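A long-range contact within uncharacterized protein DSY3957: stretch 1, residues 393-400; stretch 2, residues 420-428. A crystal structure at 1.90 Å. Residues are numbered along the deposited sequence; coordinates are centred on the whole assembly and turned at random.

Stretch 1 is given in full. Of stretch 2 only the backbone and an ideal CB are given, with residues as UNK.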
ATOM      1  N   ILE A 393      -8.130 -18.372 -16.652  1.00 35.52           N
ATOM      2  CA  ILE A 393      -6.841 -17.933 -16.129  1.00 26.98           C
ATOM      3  C   ILE A 393      -6.390 -18.841 -15.002  1.00 25.18           C
ATOM      4  O   ILE A 393      -5.461 -18.515 -14.263  1.00 25.57           O
ATOM      5  CB  ILE A 393      -6.883 -16.490 -15.591  1.00 27.56           C
ATOM      6  CG1 ILE A 393      -7.798 -16.409 -14.367  1.00 26.31           C
ATOM      7  CG2 ILE A 393      -7.350 -15.541 -16.689  1.00 30.71           C
ATOM      8  CD1 ILE A 393      -7.724 -15.075 -13.657  1.00 24.66           C
ATOM      9  N   ASP A 394      -7.064 -19.979 -14.880  1.00 22.93           N
ATOM     10  CA  ASP A 394      -6.750 -20.971 -13.862  1.00 28.90           C
ATOM     11  C   ASP A 394      -6.867 -20.456 -12.422  1.00 26.26           C
ATOM     12  O   ASP A 394      -6.073 -20.836 -11.555  1.00 24.34           O
ATOM     13  CB  ASP A 394      -5.344 -21.539 -14.104  1.00 31.90           C
ATOM     14  CG  ASP A 394      -5.208 -22.211 -15.464  1.00 51.54           C
ATOM     15  OD1 ASP A 394      -5.992 -23.143 -15.756  1.00 52.68           O
ATOM     16  OD2 ASP A 394      -4.313 -21.813 -16.243  1.00 60.94           O
ATOM     17  N   ALA A 395      -7.847 -19.588 -12.176  1.00 25.02           N
ATOM     18  CA  ALA A 395      -8.092 -19.053 -10.833  1.00 25.81           C
ATOM     19  C   ALA A 395      -9.033 -20.028 -10.126  1.00 26.83           C
ATOM     20  O   ALA A 395      -8.936 -20.247  -8.917  1.00 19.84           O
ATOM     21  CB  ALA A 395      -8.723 -17.665 -10.914  1.00 20.81           C
ATOM     22  N   ILE A 396      -9.955 -20.605 -10.894  1.00 20.49           N
ATOM     23  CA  ILE A 396     -10.890 -21.591 -10.366  1.00 19.82           C
ATOM     24  C   ILE A 396     -10.911 -22.772 -11.321  1.00 25.81           C
ATOM     25  O   ILE A 396     -10.364 -22.699 -12.420  1.00 19.89           O
ATOM     26  CB  ILE A 396     -12.330 -21.046 -10.245  1.00 22.72           C
ATOM     27  CG1 ILE A 396     -12.875 -20.688 -11.631  1.00 26.75           C
ATOM     28  CG2 ILE A 396     -12.344 -19.829  -9.312  1.00 25.44           C
ATOM     29  CD1 ILE A 396     -14.347 -20.302 -11.637  1.00 20.13           C
ATOM     30  N   LYS A 397     -11.551 -23.855 -10.908  1.00 24.36           N
ATOM     31  CA  LYS A 397     -11.623 -25.038 -11.742  1.00 29.22           C
ATOM     32  C   LYS A 397     -12.958 -25.735 -11.585  1.00 26.60           C
ATOM     33  O   LYS A 397     -13.715 -25.451 -10.660  1.00 23.99           O
ATOM     34  CB  LYS A 397     -10.496 -26.000 -11.368  1.00 31.51           C
ATOM     35  CG  LYS A 397     -10.468 -26.351  -9.889  1.00 39.75           C
ATOM     36  CD  LYS A 397      -9.203 -27.109  -9.532  1.00 49.49           C
ATOM     37  CE  LYS A 397      -9.168 -27.458  -8.054  1.00 56.77           C
ATOM     38  NZ  LYS A 397     -10.301 -28.342  -7.677  1.00 54.04           N
ATOM     39  N   ASN A 398     -13.235 -26.647 -12.507  1.00 29.54           N
ATOM     40  CA  ASN A 398     -14.466 -27.418 -12.486  1.00 35.39           C
ATOM     41  C   ASN A 398     -15.718 -26.545 -12.441  1.00 25.55           C
ATOM     42  O   ASN A 398     -16.693 -26.887 -11.773  1.00 32.26           O
ATOM     43  CB  ASN A 398     -14.467 -28.372 -11.287  1.00 37.03           C
ATOM     44  CG  ASN A 398     -13.209 -29.220 -11.214  1.00 49.98           C
ATOM     45  OD1 ASN A 398     -12.716 -29.712 -12.233  1.00 49.89           O
ATOM     46  ND2 ASN A 398     -12.689 -29.406 -10.004  1.00 52.56           N
ATOM     47  N   PHE A 399     -15.694 -25.416 -13.142  1.00 24.31           N
ATOM     48  CA  PHE A 399     -16.862 -24.548 -13.168  1.00 22.12           C
ATOM     49  C   PHE A 399     -17.732 -24.906 -14.364  1.00 27.29           C
ATOM     50  O   PHE A 399     -17.283 -24.832 -15.507  1.00 28.11           O
ATOM     51  CB  PHE A 399     -16.473 -23.075 -13.276  1.00 21.56           C
ATOM     52  CG  PHE A 399     -17.658 -22.162 -13.402  1.00 23.47           C
ATOM     53  CD1 PHE A 399     -18.476 -21.913 -12.303  1.00 24.07           C
ATOM     54  CD2 PHE A 399     -17.999 -21.608 -14.633  1.00 24.13           C
ATOM     55  CE1 PHE A 399     -19.619 -21.126 -12.425  1.00 29.99           C
ATOM     56  CE2 PHE A 399     -19.141 -20.820 -14.772  1.00 27.22           C
ATOM     57  CZ  PHE A 399     -19.954 -20.579 -13.664  1.00 29.55           C
ATOM     58  N   ASP A 400     -18.977 -25.284 -14.092  1.00 25.92           N
ATOM     59  CA  ASP A 400     -19.924 -25.649 -15.143  1.00 28.02           C
ATOM     60  C   ASP A 400     -21.051 -24.619 -15.163  1.00 19.66           C
ATOM     61  O   ASP A 400     -21.957 -24.666 -14.330  1.00 24.94           O
ATOM     62  CB  ASP A 400     -20.508 -27.038 -14.869  1.00 28.18           C
ATOM     63  CG  ASP A 400     -21.220 -27.622 -16.077  1.00 40.05           C
ATOM     64  OD1 ASP A 400     -21.746 -26.842 -16.900  1.00 36.69           O
ATOM     65  OD2 ASP A 400     -21.260 -28.863 -16.195  1.00 40.18           O
ATOM     66  N   UNK A 420     -23.991 -19.468  -6.494  1.00 23.25           N
ATOM     67  CA  UNK A 420     -23.003 -20.097  -7.357  1.00 20.98           C
ATOM     68  C   UNK A 420     -22.006 -20.934  -6.571  1.00 22.11           C
ATOM     69  O   UNK A 420     -21.893 -20.815  -5.351  1.00 20.83           O
ATOM     70  CB  UNK A 420     -22.261 -19.032  -8.167  1.00 20.98           C
ATOM     71  N   UNK A 421     -21.292 -21.792  -7.288  1.00 23.44           N
ATOM     72  CA  UNK A 421     -20.257 -22.613  -6.684  1.00 21.07           C
ATOM     73  C   UNK A 421     -18.968 -22.292  -7.397  1.00 24.24           C
ATOM     74  O   UNK A 421     -18.892 -22.356  -8.622  1.00 26.11           O
ATOM     75  CB  UNK A 421     -20.587 -24.105  -6.764  1.00 21.07           C
ATOM     76  N   UNK A 422     -17.959 -21.921  -6.619  1.00 28.78           N
ATOM     77  CA  UNK A 422     -16.653 -21.594  -7.166  1.00 27.12           C
ATOM     78  C   UNK A 422     -15.653 -22.538  -6.529  1.00 29.89           C
ATOM     79  O   UNK A 422     -15.665 -22.740  -5.314  1.00 29.63           O
ATOM     80  CB  UNK A 422     -16.282 -20.131  -6.918  1.00 27.12           C
ATOM     81  N   UNK A 423     -14.790 -23.119  -7.352  1.00 24.04           N
ATOM     82  CA  UNK A 423     -13.790 -24.049  -6.858  1.00 22.71           C
ATOM     83  C   UNK A 423     -12.392 -23.480  -7.085  1.00 22.81           C
ATOM     84  O   UNK A 423     -11.853 -23.571  -8.186  1.00 24.10           O
ATOM     85  CB  UNK A 423     -13.936 -25.411  -7.540  1.00 22.71           C
ATOM     86  N   UNK A 424     -11.793 -22.868  -6.049  1.00 22.86           N
ATOM     87  CA  UNK A 424     -10.447 -22.298  -6.182  1.00 27.27           C
ATOM     88  C   UNK A 424      -9.455 -23.403  -6.528  1.00 26.14           C
ATOM     89  O   UNK A 424      -9.561 -24.514  -6.012  1.00 25.51           O
ATOM     90  CB  UNK A 424     -10.025 -21.584  -4.896  1.00 27.27           C
ATOM     91  N   UNK A 425      -8.495 -23.100  -7.393  1.00 33.85           N
ATOM     92  CA  UNK A 425      -7.499 -24.091  -7.790  1.00 40.71           C
ATOM     93  C   UNK A 425      -6.758 -24.696  -6.603  1.00 45.58           C
ATOM     94  O   UNK A 425      -6.478 -25.895  -6.577  1.00 46.25           O
ATOM     95  CB  UNK A 425      -6.491 -23.456  -8.750  1.00 40.71           C
ATOM     96  N   UNK A 426      -6.440 -23.865  -5.618  1.00 48.32           N
ATOM     97  CA  UNK A 426      -5.731 -24.347  -4.437  1.00 59.72           C
ATOM     98  C   UNK A 426      -6.724 -24.721  -3.344  1.00 61.14           C
ATOM     99  O   UNK A 426      -6.657 -24.217  -2.223  1.00 68.14           O
ATOM    100  CB  UNK A 426      -4.748 -23.291  -3.927  1.00 59.72           C
ATOM    101  N   UNK A 427      -7.644 -25.618  -3.681  1.00 53.38           N
ATOM    102  CA  UNK A 427      -8.664 -26.062  -2.742  1.00 57.44           C
ATOM    103  C   UNK A 427      -9.434 -27.235  -3.346  1.00 57.02           C
ATOM    104  O   UNK A 427      -9.936 -27.146  -4.465  1.00 64.75           O
ATOM    105  CB  UNK A 427      -9.612 -24.915  -2.385  1.00 57.44           C
ATOM    106  N   UNK A 428      -9.521 -28.337  -2.609  1.00 56.80           N
ATOM    107  CA  UNK A 428     -10.235 -29.514  -3.094  1.00 55.62           C
ATOM    108  C   UNK A 428     -11.676 -29.519  -2.598  1.00 51.18           C
ATOM    109  O   UNK A 428     -12.321 -30.565  -2.533  1.00 51.24           O
ATOM    110  CB  UNK A 428      -9.520 -30.793  -2.652  1.00 55.62           C
TER

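Position 420 lies on a strand, with phi/psi of -149/164, and its CA-to-CB bond points toward stretch 1. The nearest atom there is CE1 of Phe-399, 5.4 Å from the ideal CB, so the space is bounded by an aromatic ring and would suit a small or medium apolar side chain. The deposited residue is Ala-420, whose methyl stops short of the ring.

At position 421 the CA-to-CB bond runs sideways and nothing of stretch 1 lies within 5.5 Å of the ideal CB. The extended backbone favours beta-branched or aromatic residues, but stretch 1 sets little limit on the choice. It is Tyr-421, with chi1 in m, and its ring leads away. Its backbone makes the contact instead: O lies 3.7 Å from CD1 of Phe-399, near the plane of that ring and at its edge, where the slightly positive C-H groups suit a carbonyl oxygen.

Position 422 also points sideways, its ideal CB 4.6 Å from CG2 of Ile-396. An apolar group fits beside that methyl, and alanine or valine could both be argued; stretch 1 offers no polar partner there that would single out serine. Ala-422 is found, its CB 4.7 Å from CG2 of Ile-396, a loose apolar neighbour that covers little of stretch 1.

Position 423 is more telling. The ideal CB sits only 3.1 Å from O of Lys-397, while the lysine's long chain, with chi1 in p, carries its ammonium to the region beside this stretch. An acidic side chain could answer the charge; so could an aromatic ring offering its face. The residue is Trp-423. Lys-397 NZ lies 3.6 Å from the centroid of its five-membered ring, 21° off the normal, a cation-pi interaction in which the charge meets the electron-rich face. ND2 of Asn-398 lies over the same face, 3.9 Å from CE3 of Trp-423. The backbone is equally engaged: Lys-397 N donates to Trp-423 O at 2.8 Å, and a water links Lys-397 O with Trp-423 N, 2.8 Å from each.

Position 424 has its CA 4.3 Å from the CA of Ile-396, a single bridge, yet its CB points away. Phi near -61 permits proline, and the visible N makes no hydrogen bond to stretch 1, so losing its hydrogen costs nothing here. Pro-424 fills the place, leaving the pairing to its neighbours.

At 425 the backbone N donates to Ala-395 O at 3.3 Å, with an angle of 163°. The ideal CB is 3.9 Å from O of Asp-394 and 4.6 Å from CD of Lys-397, so a compact side chain fits, either apolar against the lysine methylenes or a hydroxyl facing the carbonyl. Val-425, chi1 in m, brings CG1 to 3.0 Å from Asp-394 O, a tight approach.

Positions 426, 427 and 428 have ideal CB atoms beyond 5.5 Å of stretch 1, which leaves their side chains largely unconstrained by it. They are Asp-426, poorly ordered; Ser-427, whose O accepts a weak hydrogen bond from Lys-397 NZ at 3.4 Å, helping hold the ammonium near the indole; and Ile-428, directed away.

Stretch 2 (420-428) AYAWPVDSI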
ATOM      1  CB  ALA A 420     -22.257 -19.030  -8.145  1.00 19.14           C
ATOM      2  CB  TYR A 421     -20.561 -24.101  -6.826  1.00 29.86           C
ATOM      3  CG  TYR A 421     -21.529 -24.607  -5.793  1.00 35.48           C
ATOM      4  CD1 TYR A 421     -21.270 -24.443  -4.431  1.00 28.17           C
ATOM      5  CD2 TYR A 421     -22.708 -25.247  -6.172  1.00 38.47           C
ATOM      6  CE1 TYR A 421     -22.165 -24.903  -3.473  1.00 40.66           C
ATOM      7  CE2 TYR A 421     -23.608 -25.710  -5.222  1.00 43.56           C
ATOM      8  CZ  TYR A 421     -23.331 -25.534  -3.876  1.00 42.28           C
ATOM      9  OH  TYR A 421     -24.219 -25.992  -2.933  1.00 43.20           O
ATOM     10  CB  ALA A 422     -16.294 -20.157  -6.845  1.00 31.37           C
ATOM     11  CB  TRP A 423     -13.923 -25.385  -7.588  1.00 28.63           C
ATOM     12  CG  TRP A 423     -13.652 -26.569  -6.732  1.00 36.42           C
ATOM     13  CD1 TRP A 423     -12.668 -26.696  -5.793  1.00 48.35           C
ATOM     14  CD2 TRP A 423     -14.355 -27.815  -6.748  1.00 44.93           C
ATOM     15  NE1 TRP A 423     -12.717 -27.945  -5.222  1.00 51.54           N
ATOM     16  CE2 TRP A 423     -13.743 -28.652  -5.788  1.00 48.78           C
ATOM     17  CE3 TRP A 423     -15.445 -28.306  -7.479  1.00 52.93           C
ATOM     18  CZ2 TRP A 423     -14.183 -29.957  -5.544  1.00 54.99           C
ATOM     19  CZ3 TRP A 423     -15.884 -29.605  -7.235  1.00 53.78           C
ATOM     20  CH2 TRP A 423     -15.253 -30.414  -6.273  1.00 58.70           C
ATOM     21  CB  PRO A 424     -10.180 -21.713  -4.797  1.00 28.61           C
ATOM     22  CG  PRO A 424     -11.546 -21.343  -4.321  1.00 25.75           C
ATOM     23  CD  PRO A 424     -12.367 -22.544  -4.732  1.00 27.32           C
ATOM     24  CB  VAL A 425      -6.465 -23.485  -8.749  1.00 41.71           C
ATOM     25  CG1 VAL A 425      -7.100 -23.236 -10.099  1.00 39.97           C
ATOM     26  CG2 VAL A 425      -5.922 -22.188  -8.169  1.00 50.08           C
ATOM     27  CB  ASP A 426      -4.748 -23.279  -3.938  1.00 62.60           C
ATOM     28  CG  ASP A 426      -5.428 -21.966  -3.595  1.00 63.10           C
ATOM     29  OD1 ASP A 426      -6.218 -21.459  -4.425  1.00 66.97           O
ATOM     30  OD2 ASP A 426      -5.162 -21.434  -2.498  1.00 67.32           O
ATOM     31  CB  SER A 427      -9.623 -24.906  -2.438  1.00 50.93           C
ATOM     32  OG  SER A 427     -10.621 -25.283  -1.506  1.00 57.96           O
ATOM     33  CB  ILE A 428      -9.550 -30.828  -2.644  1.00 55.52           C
ATOM     34  CG1 ILE A 428      -9.595 -30.962  -1.118  1.00 60.61           C
ATOM     35  CG2 ILE A 428      -8.118 -30.867  -3.160  1.00 57.14           C
ATOM     36  CD1 ILE A 428      -8.779 -29.927  -0.363  1.00 65.12           C
TER
HETATM   37  O   HOH W   1     -15.420 -23.345 -10.066  1.00 26.64           O
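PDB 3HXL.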